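PDB 4H3W: DUF4621 domain-containing protein from Parabacteroides distasonis, which is of unknown function but is a putative secreted protein folded as two beta-barrel domains. Local coordinates for residues 90-94 / 164-168; 201-207 / 303-309; 207-212 / 296-302. All blocks are in the same frame, centred on the assembly; numbering follows the deposited sequence.

Contact 1 (90-94 / 164-168)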
ATOM      1  N   PHE A  90       7.444  -1.666   3.717  1.00 29.66           N
ATOM      2  CA  PHE A  90       6.926  -0.752   2.720  1.00 24.91           C
ATOM      3  C   PHE A  90       6.484   0.538   3.421  1.00 24.68           C
ATOM      4  O   PHE A  90       6.328   0.562   4.623  1.00 23.87           O
ATOM      5  CB  PHE A  90       5.816  -1.399   1.882  1.00 22.72           C
ATOM      6  CG  PHE A  90       4.616  -1.876   2.649  1.00 23.03           C
ATOM      7  CD1 PHE A  90       4.633  -3.108   3.290  1.00 26.02           C
ATOM      8  CD2 PHE A  90       3.445  -1.136   2.678  1.00 22.07           C
ATOM      9  CE1 PHE A  90       3.505  -3.586   3.960  1.00 24.99           C
ATOM     10  CE2 PHE A  90       2.318  -1.611   3.340  1.00 24.75           C
ATOM     11  CZ  PHE A  90       2.351  -2.830   3.978  1.00 26.55           C
ATOM     12  N   VAL A  91       6.335   1.591   2.629  1.00 25.57           N
ATOM     13  CA  VAL A  91       5.891   2.876   3.073  1.00 23.13           C
ATOM     14  C   VAL A  91       4.504   3.088   2.479  1.00 22.84           C
ATOM     15  O   VAL A  91       4.364   3.347   1.278  1.00 22.41           O
ATOM     16  CB  VAL A  91       6.830   3.992   2.618  1.00 21.01           C
ATOM     17  CG1 VAL A  91       6.304   5.350   3.090  1.00 23.23           C
ATOM     18  CG2 VAL A  91       8.245   3.770   3.168  1.00 23.30           C
ATOM     19  N   LEU A  92       3.510   3.030   3.345  1.00 21.70           N
ATOM     20  CA  LEU A  92       2.104   3.074   2.950  1.00 23.99           C
ATOM     21  C   LEU A  92       1.567   4.508   2.916  1.00 22.19           C
ATOM     22  O   LEU A  92       0.746   4.876   3.724  1.00 22.07           O
ATOM     23  CB  LEU A  92       1.301   2.194   3.894  1.00 23.19           C
ATOM     24  CG  LEU A  92      -0.188   2.048   3.556  1.00 23.07           C
ATOM     25  CD1 LEU A  92      -0.312   1.403   2.204  1.00 23.82           C
ATOM     26  CD2 LEU A  92      -0.933   1.257   4.630  1.00 26.34           C
ATOM     27  N   ALA A  93       2.124   5.323   2.018  1.00 21.54           N
ATOM     28  CA  ALA A  93       1.759   6.732   1.833  1.00 22.22           C
ATOM     29  C   ALA A  93       0.583   6.797   0.866  1.00 23.56           C
ATOM     30  O   ALA A  93       0.706   6.391  -0.304  1.00 22.42           O
ATOM     31  CB  ALA A  93       2.929   7.507   1.283  1.00 24.21           C
ATOM     32  N   LEU A  94      -0.559   7.245   1.386  1.00 23.84           N
ATOM     33  CA  LEU A  94      -1.815   7.258   0.703  1.00 22.05           C
ATOM     34  C   LEU A  94      -2.315   8.670   0.599  1.00 23.76           C
ATOM     35  O   LEU A  94      -1.986   9.549   1.421  1.00 22.43           O
ATOM     36  CB  LEU A  94      -2.886   6.396   1.447  1.00 23.65           C
ATOM     37  CG  LEU A  94      -2.470   4.960   1.759  1.00 22.36           C
ATOM     38  CD1 LEU A  94      -3.513   4.217   2.580  1.00 21.74           C
ATOM     39  CD2 LEU A  94      -2.203   4.248   0.442  1.00 26.00           C
ATOM     40  N   VAL A 164      -0.053   6.991   9.088  1.00 26.29           N
ATOM     41  CA  VAL A 164      -0.466   5.733   8.460  1.00 26.66           C
ATOM     42  C   VAL A 164       0.677   5.090   7.694  1.00 24.83           C
ATOM     43  O   VAL A 164       0.755   3.876   7.622  1.00 31.71           O
ATOM     44  CB  VAL A 164      -1.670   5.975   7.506  1.00 24.28           C
ATOM     45  CG1 VAL A 164      -1.908   4.786   6.587  1.00 24.42           C
ATOM     46  CG2 VAL A 164      -2.902   6.315   8.318  1.00 26.61           C
ATOM     47  N   GLN A 165       1.572   5.897   7.142  1.00 26.20           N
ATOM     48  CA  GLN A 165       2.616   5.341   6.253  1.00 24.07           C
ATOM     49  C   GLN A 165       3.633   4.442   6.975  1.00 23.11           C
ATOM     50  O   GLN A 165       4.309   3.679   6.328  1.00 24.34           O
ATOM     51  CB  GLN A 165       3.326   6.461   5.481  1.00 24.05           C
ATOM     52  CG  GLN A 165       4.350   7.293   6.210  1.00 29.54           C
ATOM     53  CD  GLN A 165       4.941   8.316   5.249  1.00 32.53           C
ATOM     54  OE1 GLN A 165       4.222   8.982   4.525  1.00 40.97           O
ATOM     55  NE2 GLN A 165       6.231   8.388   5.198  1.00 41.83           N
ATOM     56  N   ILE A 166       3.728   4.530   8.295  1.00 22.50           N
ATOM     57  CA  ILE A 166       4.584   3.609   9.061  1.00 24.79           C
ATOM     58  C   ILE A 166       4.130   2.138   8.963  1.00 25.35           C
ATOM     59  O   ILE A 166       4.875   1.236   9.305  1.00 24.55           O
ATOM     60  CB  ILE A 166       4.685   4.001  10.582  1.00 27.52           C
ATOM     61  CG1 ILE A 166       3.378   3.714  11.328  1.00 33.39           C
ATOM     62  CG2 ILE A 166       5.137   5.461  10.733  1.00 32.87           C
ATOM     63  CD1 ILE A 166       3.441   3.925  12.819  1.00 35.76           C
ATOM     64  N   VAL A 167       2.880   1.929   8.548  1.00 22.55           N
ATOM     65  CA  VAL A 167       2.209   0.615   8.491  1.00 24.03           C
ATOM     66  C   VAL A 167       1.849   0.177   9.922  1.00 26.06           C
ATOM     67  O   VAL A 167       2.548  -0.566  10.571  1.00 25.57           O
ATOM     68  CB  VAL A 167       2.995  -0.480   7.746  1.00 27.41           C
ATOM     69  CG1 VAL A 167       2.166  -1.736   7.650  1.00 28.29           C
ATOM     70  CG2 VAL A 167       3.367  -0.007   6.360  1.00 24.40           C
ATOM     71  N   PRO A 168       0.691   0.649  10.408  1.00 29.25           N
ATOM     72  CA  PRO A 168       0.329   0.357  11.773  1.00 29.60           C
ATOM     73  C   PRO A 168      -0.036  -1.106  11.961  1.00 34.16           C
ATOM     74  O   PRO A 168      -0.622  -1.734  11.073  1.00 33.52           O
ATOM     75  CB  PRO A 168      -0.911   1.236  12.005  1.00 35.42           C
ATOM     76  CG  PRO A 168      -0.978   2.179  10.847  1.00 32.97           C
ATOM     77  CD  PRO A 168      -0.280   1.515   9.731  1.00 29.77           C
TER
HETATM   78  O   HOH W   1       7.059   3.153   6.776  1.00 46.69           O

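Contact 2 (201-207 / 303-309)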
ATOM      1  N   LEU A 201      -6.497   2.613  -1.252  1.00 26.52           N
ATOM      2  CA  LEU A 201      -5.217   2.323  -1.816  1.00 27.16           C
ATOM      3  C   LEU A 201      -5.010   3.186  -3.064  1.00 27.88           C
ATOM      4  O   LEU A 201      -4.972   2.677  -4.185  1.00 27.31           O
ATOM      5  CB  LEU A 201      -5.062   0.805  -2.098  1.00 26.53           C
ATOM      6  CG  LEU A 201      -5.067  -0.040  -0.814  1.00 34.69           C
ATOM      7  CD1 LEU A 201      -5.038  -1.529  -1.079  1.00 28.99           C
ATOM      8  CD2 LEU A 201      -3.878   0.326   0.054  1.00 44.90           C
ATOM      9  N   THR A 202      -4.873   4.498  -2.824  1.00 26.15           N
ATOM     10  CA  THR A 202      -4.462   5.483  -3.810  1.00 25.84           C
ATOM     11  C   THR A 202      -3.092   5.949  -3.381  1.00 22.51           C
ATOM     12  O   THR A 202      -2.983   6.736  -2.436  1.00 23.37           O
ATOM     13  CB  THR A 202      -5.443   6.665  -3.879  1.00 27.48           C
ATOM     14  OG1 THR A 202      -6.694   6.188  -4.290  1.00 30.79           O
ATOM     15  CG2 THR A 202      -5.039   7.692  -4.913  1.00 28.99           C
ATOM     16  N   PRO A 203      -2.032   5.402  -3.974  1.00 21.74           N
ATOM     17  CA  PRO A 203      -0.679   5.803  -3.508  1.00 21.82           C
ATOM     18  C   PRO A 203      -0.373   7.302  -3.684  1.00 20.39           C
ATOM     19  O   PRO A 203      -0.810   7.899  -4.656  1.00 23.95           O
ATOM     20  CB  PRO A 203       0.259   4.999  -4.400  1.00 22.70           C
ATOM     21  CG  PRO A 203      -0.607   3.821  -4.847  1.00 25.95           C
ATOM     22  CD  PRO A 203      -1.977   4.374  -5.023  1.00 23.74           C
ATOM     23  N   ALA A 204       0.341   7.858  -2.728  1.00 22.66           N
ATOM     24  CA  ALA A 204       0.886   9.202  -2.761  1.00 22.66           C
ATOM     25  C   ALA A 204       2.336   9.117  -3.220  1.00 23.21           C
ATOM     26  O   ALA A 204       2.878   8.020  -3.272  1.00 22.57           O
ATOM     27  CB  ALA A 204       0.798   9.824  -1.372  1.00 24.55           C
ATOM     28  N   PRO A 205       2.968  10.251  -3.531  1.00 22.29           N
ATOM     29  CA  PRO A 205       4.379  10.233  -4.018  1.00 27.64           C
ATOM     30  C   PRO A 205       5.361   9.454  -3.149  1.00 23.85           C
ATOM     31  O   PRO A 205       6.268   8.826  -3.690  1.00 29.18           O
ATOM     32  CB  PRO A 205       4.744  11.740  -4.074  1.00 26.79           C
ATOM     33  CG  PRO A 205       3.425  12.425  -4.285  1.00 29.11           C
ATOM     34  CD  PRO A 205       2.392  11.609  -3.565  1.00 25.76           C
ATOM     35  N   GLU A 206       5.208   9.459  -1.827  1.00 24.23           N
ATOM     36  CA  GLU A 206       6.153   8.759  -0.957  1.00 26.74           C
ATOM     37  C   GLU A 206       5.909   7.243  -0.839  1.00 24.47           C
ATOM     38  O   GLU A 206       6.644   6.521  -0.140  1.00 22.35           O
ATOM     39  CB  GLU A 206       6.140   9.341   0.448  1.00 34.76           C
ATOM     40  CG  GLU A 206       6.802  10.710   0.564  1.00 44.37           C
ATOM     41  CD  GLU A 206       6.849  11.185   2.019  1.00 57.46           C
ATOM     42  OE1 GLU A 206       7.516  10.538   2.872  1.00 56.76           O
ATOM     43  OE2 GLU A 206       6.206  12.200   2.319  1.00 61.51           O
ATOM     44  N   PHE A 207       4.905   6.736  -1.519  1.00 22.94           N
ATOM     45  CA  PHE A 207       4.611   5.311  -1.448  1.00 22.58           C
ATOM     46  C   PHE A 207       5.825   4.526  -1.948  1.00 26.77           C
ATOM     47  O   PHE A 207       6.433   4.897  -2.918  1.00 24.44           O
ATOM     48  CB  PHE A 207       3.355   4.951  -2.259  1.00 20.80           C
ATOM     49  CG  PHE A 207       3.077   3.491  -2.287  1.00 23.08           C
ATOM     50  CD1 PHE A 207       3.678   2.669  -3.221  1.00 22.81           C
ATOM     51  CD2 PHE A 207       2.239   2.911  -1.360  1.00 26.60           C
ATOM     52  CE1 PHE A 207       3.420   1.310  -3.251  1.00 30.19           C
ATOM     53  CE2 PHE A 207       1.980   1.546  -1.379  1.00 29.39           C
ATOM     54  CZ  PHE A 207       2.595   0.737  -2.305  1.00 22.03           C
ATOM     55  N   GLY A 303       5.175   5.654  -5.637  1.00 24.52           N
ATOM     56  CA  GLY A 303       4.021   6.464  -5.885  1.00 28.13           C
ATOM     57  C   GLY A 303       4.199   7.529  -6.918  1.00 25.84           C
ATOM     58  O   GLY A 303       5.317   8.004  -7.157  1.00 30.27           O
ATOM     59  N   ARG A 304       3.089   7.919  -7.524  1.00 24.22           N
ATOM     60  CA  ARG A 304       3.046   9.034  -8.483  1.00 30.56           C
ATOM     61  C   ARG A 304       2.323  10.205  -7.848  1.00 30.99           C
ATOM     62  O   ARG A 304       1.906  10.076  -6.704  1.00 32.40           O
ATOM     63  CB  ARG A 304       2.314   8.621  -9.739  1.00 28.12           C
ATOM     64  CG  ARG A 304       2.878   7.353 -10.396  1.00 30.25           C
ATOM     65  CD  ARG A 304       1.951   6.875 -11.499  1.00 30.07           C
ATOM     66  NE  ARG A 304       2.537   5.798 -12.305  1.00 32.70           N
ATOM     67  CZ  ARG A 304       1.847   5.026 -13.143  1.00 30.94           C
ATOM     68  NH1 ARG A 304       0.544   5.179 -13.287  1.00 30.10           N
ATOM     69  NH2 ARG A 304       2.471   4.081 -13.842  1.00 32.44           N
ATOM     70  N   ASP A 305       2.101  11.313  -8.563  1.00 35.18           N
ATOM     71  CA  ASP A 305       1.363  12.443  -7.949  0.50 39.19           C
ATOM     72  C   ASP A 305       0.038  12.747  -8.646  1.00 42.43           C
ATOM     73  O   ASP A 305      -0.463  13.855  -8.558  1.00 38.65           O
ATOM     74  CB  ASP A 305       2.228  13.711  -7.899  0.50 42.13           C
ATOM     75  CG  ASP A 305       1.886  14.618  -6.682  0.50 41.67           C
ATOM     76  OD1 ASP A 305       0.909  14.345  -5.934  0.50 32.74           O
ATOM     77  OD2 ASP A 305       2.613  15.599  -6.465  0.50 37.74           O
ATOM     78  N   GLN A 306      -0.578  11.740  -9.276  1.00 41.23           N
ATOM     79  CA  GLN A 306      -1.824  11.953 -10.029  0.50 41.31           C
ATOM     80  C   GLN A 306      -3.046  11.363  -9.337  1.00 41.59           C
ATOM     81  O   GLN A 306      -4.123  11.365  -9.903  1.00 42.89           O
ATOM     82  CB  GLN A 306      -1.722  11.372 -11.440  0.50 41.45           C
ATOM     83  CG  GLN A 306      -0.801  12.186 -12.346  0.50 47.18           C
ATOM     84  CD  GLN A 306       0.650  11.930 -12.047  0.50 40.50           C
ATOM     85  OE1 GLN A 306       1.117  10.827 -12.246  0.50 41.51           O
ATOM     86  NE2 GLN A 306       1.370  12.948 -11.565  0.50 37.67           N
ATOM     87  N   GLY A 307      -2.891  10.871  -8.113  1.00 43.34           N
ATOM     88  CA  GLY A 307      -4.051  10.398  -7.360  1.00 36.66           C
ATOM     89  C   GLY A 307      -4.822   9.236  -7.978  1.00 35.82           C
ATOM     90  O   GLY A 307      -6.055   9.138  -7.833  1.00 33.85           O
ATOM     91  N   GLU A 308      -4.121   8.331  -8.647  1.00 31.62           N
ATOM     92  CA  GLU A 308      -4.789   7.154  -9.269  1.00 36.70           C
ATOM     93  C   GLU A 308      -4.976   6.003  -8.273  1.00 29.98           C
ATOM     94  O   GLU A 308      -4.077   5.679  -7.507  1.00 28.32           O
ATOM     95  CB  GLU A 308      -3.996   6.671 -10.483  1.00 40.13           C
ATOM     96  CG  GLU A 308      -3.677   7.737 -11.527  1.00 50.39           C
ATOM     97  CD  GLU A 308      -2.384   7.469 -12.312  1.00 45.56           C
ATOM     98  OE1 GLU A 308      -1.324   7.164 -11.714  1.00 35.42           O
ATOM     99  OE2 GLU A 308      -2.429   7.604 -13.552  1.00 51.08           O
ATOM    100  N   ALA A 309      -6.152   5.371  -8.287  1.00 32.30           N
ATOM    101  CA  ALA A 309      -6.502   4.324  -7.332  1.00 28.56           C
ATOM    102  C   ALA A 309      -6.114   2.965  -7.826  1.00 26.69           C
ATOM    103  O   ALA A 309      -6.152   2.738  -9.023  1.00 31.48           O
ATOM    104  CB  ALA A 309      -8.010   4.365  -7.059  1.00 28.90           C
TER
HETATM  105  O   HOH W   2      -0.879  10.342  -6.054  1.00 31.90           O
HETATM  106  O   HOH W   3      -1.639   7.101  -6.930  1.00 38.36           O
HETATM  107  O   HOH W   4       7.222   9.997  -6.016  1.00 40.28           O

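Contact 3 (207-212 / 296-302)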
ATOM      1  N   PHE A 207       4.905   6.736  -1.519  1.00 22.94           N
ATOM      2  CA  PHE A 207       4.611   5.311  -1.448  1.00 22.58           C
ATOM      3  C   PHE A 207       5.825   4.526  -1.948  1.00 26.77           C
ATOM      4  O   PHE A 207       6.433   4.897  -2.918  1.00 24.44           O
ATOM      5  CB  PHE A 207       3.355   4.951  -2.259  1.00 20.80           C
ATOM      6  CG  PHE A 207       3.077   3.491  -2.287  1.00 23.08           C
ATOM      7  CD1 PHE A 207       3.678   2.669  -3.221  1.00 22.81           C
ATOM      8  CD2 PHE A 207       2.239   2.911  -1.360  1.00 26.60           C
ATOM      9  CE1 PHE A 207       3.420   1.310  -3.251  1.00 30.19           C
ATOM     10  CE2 PHE A 207       1.980   1.546  -1.379  1.00 29.39           C
ATOM     11  CZ  PHE A 207       2.595   0.737  -2.305  1.00 22.03           C
ATOM     12  N   SER A 208       6.152   3.435  -1.271  1.00 24.24           N
ATOM     13  CA  SER A 208       7.250   2.568  -1.704  1.00 25.54           C
ATOM     14  C   SER A 208       6.998   1.143  -1.238  1.00 22.85           C
ATOM     15  O   SER A 208       6.608   0.928  -0.107  1.00 26.26           O
ATOM     16  CB  SER A 208       8.570   3.127  -1.148  1.00 27.13           C
ATOM     17  OG  SER A 208       9.605   2.212  -1.258  1.00 47.93           O
ATOM     18  N   ALA A 209       7.210   0.173  -2.122  1.00 20.32           N
ATOM     19  CA  ALA A 209       7.084  -1.240  -1.806  1.00 23.60           C
ATOM     20  C   ALA A 209       7.813  -2.075  -2.845  1.00 26.00           C
ATOM     21  O   ALA A 209       8.174  -1.578  -3.909  1.00 28.38           O
ATOM     22  CB  ALA A 209       5.601  -1.642  -1.718  1.00 22.81           C
ATOM     23  N   VAL A 210       8.072  -3.322  -2.518  1.00 26.44           N
ATOM     24  CA  VAL A 210       8.644  -4.247  -3.463  1.00 25.92           C
ATOM     25  C   VAL A 210       7.730  -5.463  -3.616  1.00 30.44           C
ATOM     26  O   VAL A 210       7.286  -6.069  -2.626  1.00 29.23           O
ATOM     27  CB  VAL A 210      10.038  -4.737  -3.040  1.00 35.28           C
ATOM     28  CG1 VAL A 210      10.601  -5.687  -4.102  1.00 35.90           C
ATOM     29  CG2 VAL A 210      10.992  -3.575  -2.809  1.00 36.81           C
ATOM     30  N   SER A 211       7.474  -5.810  -4.863  1.00 28.28           N
ATOM     31  CA  SER A 211       6.716  -6.992  -5.200  0.50 27.46           C
ATOM     32  C   SER A 211       7.534  -7.835  -6.193  1.00 33.56           C
ATOM     33  O   SER A 211       8.163  -7.300  -7.095  1.00 30.82           O
ATOM     34  CB  SER A 211       5.357  -6.548  -5.728  0.50 28.48           C
ATOM     35  OG  SER A 211       4.520  -7.631  -6.042  0.50 25.86           O
ATOM     36  N   VAL A 212       7.553  -9.151  -5.997  1.00 36.36           N
ATOM     37  CA  VAL A 212       8.328 -10.067  -6.835  1.00 35.63           C
ATOM     38  C   VAL A 212       7.401 -10.874  -7.727  1.00 38.54           C
ATOM     39  O   VAL A 212       6.458 -11.490  -7.236  1.00 36.94           O
ATOM     40  CB  VAL A 212       9.150 -11.050  -6.006  1.00 42.41           C
ATOM     41  CG1 VAL A 212       9.962 -11.942  -6.934  1.00 50.99           C
ATOM     42  CG2 VAL A 212      10.060 -10.316  -5.036  1.00 45.33           C
ATOM     43  N   ASP A 296      12.979 -14.071 -11.736  1.00 30.07           N
ATOM     44  CA  ASP A 296      12.278 -13.207 -10.787  1.00 28.31           C
ATOM     45  C   ASP A 296      12.449 -11.737 -11.187  1.00 24.70           C
ATOM     46  O   ASP A 296      13.580 -11.270 -11.341  1.00 29.16           O
ATOM     47  CB  ASP A 296      12.802 -13.399  -9.372  1.00 30.12           C
ATOM     48  CG  ASP A 296      12.169 -14.588  -8.664  1.00 37.10           C
ATOM     49  OD1 ASP A 296      11.032 -14.968  -8.989  1.00 32.61           O
ATOM     50  OD2 ASP A 296      12.802 -15.100  -7.752  1.00 39.84           O
ATOM     51  N   LEU A 297      11.329 -11.043 -11.374  1.00 26.28           N
ATOM     52  CA  LEU A 297      11.292  -9.586 -11.582  1.00 24.77           C
ATOM     53  C   LEU A 297      10.985  -8.950 -10.247  1.00 26.15           C
ATOM     54  O   LEU A 297       9.891  -9.146  -9.698  1.00 28.61           O
ATOM     55  CB  LEU A 297      10.242  -9.214 -12.596  1.00 23.39           C
ATOM     56  CG  LEU A 297      10.363  -9.806 -14.003  1.00 26.70           C
ATOM     57  CD1 LEU A 297       9.238  -9.365 -14.912  1.00 29.93           C
ATOM     58  CD2 LEU A 297      11.721  -9.408 -14.581  1.00 25.37           C
ATOM     59  N   ASN A 298      11.980  -8.313  -9.650  1.00 22.96           N
ATOM     60  CA  ASN A 298      11.751  -7.511  -8.446  1.00 24.01           C
ATOM     61  C   ASN A 298      11.238  -6.134  -8.828  1.00 25.14           C
ATOM     62  O   ASN A 298      11.958  -5.326  -9.439  1.00 26.95           O
ATOM     63  CB  ASN A 298      12.999  -7.364  -7.607  1.00 27.83           C
ATOM     64  CG  ASN A 298      13.508  -8.681  -7.048  1.00 32.95           C
ATOM     65  OD1 ASN A 298      12.767  -9.641  -6.856  1.00 30.71           O
ATOM     66  ND2 ASN A 298      14.775  -8.712  -6.764  1.00 32.86           N
ATOM     67  N   LEU A 299       9.984  -5.886  -8.517  1.00 22.11           N
ATOM     68  CA  LEU A 299       9.331  -4.658  -8.925  1.00 23.74           C
ATOM     69  C   LEU A 299       9.374  -3.676  -7.771  1.00 23.83           C
ATOM     70  O   LEU A 299       8.630  -3.817  -6.799  1.00 26.10           O
ATOM     71  CB  LEU A 299       7.902  -4.938  -9.351  1.00 24.61           C
ATOM     72  CG  LEU A 299       7.632  -6.074 -10.334  1.00 27.34           C
ATOM     73  CD1 LEU A 299       6.132  -6.219 -10.566  1.00 26.62           C
ATOM     74  CD2 LEU A 299       8.354  -5.840 -11.640  1.00 28.25           C
ATOM     75  N   HIS A 300      10.262  -2.700  -7.869  1.00 25.69           N
ATOM     76  CA  HIS A 300      10.379  -1.621  -6.885  1.00 23.26           C
ATOM     77  C   HIS A 300       9.330  -0.539  -7.217  1.00 25.69           C
ATOM     78  O   HIS A 300       9.457   0.200  -8.214  1.00 24.16           O
ATOM     79  CB  HIS A 300      11.840  -1.130  -6.852  1.00 27.96           C
ATOM     80  CG  HIS A 300      12.826  -2.229  -6.551  1.00 38.43           C
ATOM     81  ND1 HIS A 300      13.321  -2.471  -5.282  1.00 38.16           N
ATOM     82  CD2 HIS A 300      13.386  -3.178  -7.353  1.00 35.40           C
ATOM     83  CE1 HIS A 300      14.161  -3.489  -5.319  1.00 43.87           C
ATOM     84  NE2 HIS A 300      14.207  -3.948  -6.560  1.00 43.58           N
ATOM     85  N   LEU A 301       8.234  -0.533  -6.456  1.00 21.79           N
ATOM     86  CA  LEU A 301       7.062   0.310  -6.732  1.00 22.07           C
ATOM     87  C   LEU A 301       7.161   1.621  -6.012  1.00 21.92           C
ATOM     88  O   LEU A 301       7.546   1.674  -4.842  1.00 27.86           O
ATOM     89  CB  LEU A 301       5.766  -0.400  -6.295  1.00 23.08           C
ATOM     90  CG  LEU A 301       5.602  -1.845  -6.697  1.00 25.81           C
ATOM     91  CD1 LEU A 301       4.356  -2.412  -6.041  1.00 30.47           C
ATOM     92  CD2 LEU A 301       5.528  -1.977  -8.200  1.00 27.44           C
ATOM     93  N   THR A 302       6.846   2.693  -6.702  1.00 22.43           N
ATOM     94  CA  THR A 302       6.848   4.015  -6.091  1.00 24.69           C
ATOM     95  C   THR A 302       5.625   4.783  -6.522  1.00 27.13           C
ATOM     96  O   THR A 302       5.070   4.577  -7.604  1.00 29.17           O
ATOM     97  CB  THR A 302       8.117   4.816  -6.460  1.00 27.60           C
ATOM     98  OG1 THR A 302       8.273   4.829  -7.883  1.00 30.25           O
ATOM     99  CG2 THR A 302       9.361   4.211  -5.808  1.00 31.55           C
TER

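Contact 1 (90-94 / 164-168)
With CG lodged between its backbone N and its carbonyl carbon (chi1 59°), F90 turns its ring toward V167, whose CG2, anti to its own carbonyl carbon, rises to meet it. V167 ends a type I beta turn that starts at V164, the last residue of the short helix 161-164, and has positive phi; across from Q165, L92 is the centre of an inverse gamma turn. The contact joins two loops in the buried middle of this two-barrel chain. V167 CG2 sits over one face of the F90 ring as a CH-pi contact, 3.9 Å from the centroid and shifted toward the rim, with CE2 the nearest ring atom. The two side chains cross at about a right angle, while F86 meets the same ring edge-to-face. An alanine in place of F90 is likely to open a gap beside V167 CG2 and deprive F86 of an aromatic partner. Next to this, the backbones join: L92 N donates to Q165 O at 3.2 Å, in the carbonyl plane and on a lone pair, and Q165 CA returns a C-H...O contact to L92 O. The extended Q165 chain runs alongside V91, its NE2 3.7 Å from V91 CG1, and makes a weak hydrogen bond to E206. A water also donates to Q165 O at 2.8 Å and, more weakly, to F90 O at 3.4 Å.

Contact 2 (201-207 / 303-309)
G303 packs against the bend of 201-207, and here the fit is tight: its CA comes within 3.2 Å of A204 O in a nearly straight C-H...O contact (172° at the hydrogen). The direction a CB would take from G303 points into that same carbonyl oxygen, with F207 CB and P205 CA close behind it. G303 N donates to F207 O at 3.1 Å, approaching from well above the carbonyl plane. With CG anti to the backbone N (chi1 176°), the F207 ring swings away from 303-309 and meets F245. The bend itself is a type I beta turn, A204 to F207, in the loop that carries the chain from strand 194-200 into strand 208-215; the loop leaving strand 294-302 lies against it. Even beside the turn a water donates to both P205 O and G303 O. Farther along, the two loops part and water takes over. One water accepts from G307 N at 2.9 Å and lies within hydrogen-bonding distance of P203 O and R304 O; another sits by P203 O and E308 O. T202 still touches directly, its CG2 3.4 Å from both G307 O and E308 O. On the solvent side, P205 CG lies near one conformer of the D305 carboxylate. R304 points away from 201-207, pairing NH1 with E308 OE1 at 3.1 Å, in the guanidinium plane, and NE with D246.

Contact 3 (207-212 / 296-302)
V210 and H300 stand side by side and point the same way, V210 CG2 reaching 3.6 Å from H300 ND1 while CG1 lies farther off, over one ring face and toward its rim. They form a non-hydrogen-bonded pair of an antiparallel sheet, strand 208-215 at its edge and strand 294-302 next in; the short segments run at 161° to each other. V212 and N298 repeat the arrangement at the next non-hydrogen-bonded pair: both valine methyls gather round the amide oxygen, CG2 at 3.3 Å from N298 OD1. D296 crosses the end of V212 at a slant, its carboxylate beside CG1 and in a salt bridge with R214. N298 and H300 turn their polar ends to strand 246-254, where ND2 and NE2 both donate to E250 OE1. A209, S211, L299 and L301 project from the other face. With CG anti to its carbonyl carbon, chi1 -49° sets L299 CG 3.5 Å from S211 O, beyond a CB already at 3.3 Å from that oxygen, and L301 lies likewise against A209 O. The F207 ring, just before the strand, brings CE1 to L301 CB at 4.2 Å, edge on, and F86 and F90 cover A209. Between the faces, A209 with L301 and S211 with L299 each exchange two backbone bonds; the shortest is L299 N to S211 O, 2.7 Å. Main-chain bonding thus fixes the register, leaving one face mainly apolar and buried, the other mixed, with E250 probably keeping the imidazole and amide turned toward the neighbouring strand.

Contact 1 is the most buried of the three and joins loops largely by apolar packing, with one direct backbone bond. Contact 2, also between loops, is partly exposed and lets waters bridge several backbone carbonyls. Contact 3 alone is regular sheet, relying on paired main-chain bonds with a buried face and a more polar one. F207 belongs to both contacts 2 and 3, where the loop 201-207 passes into strand 208-215 and strand 294-302 passes into 303-309. Segment 90-94 ties in with both: A93 O probably bonds to A204 N and V91 N to S208 O, so the three contacts form a continuous patch near the middle of the chain.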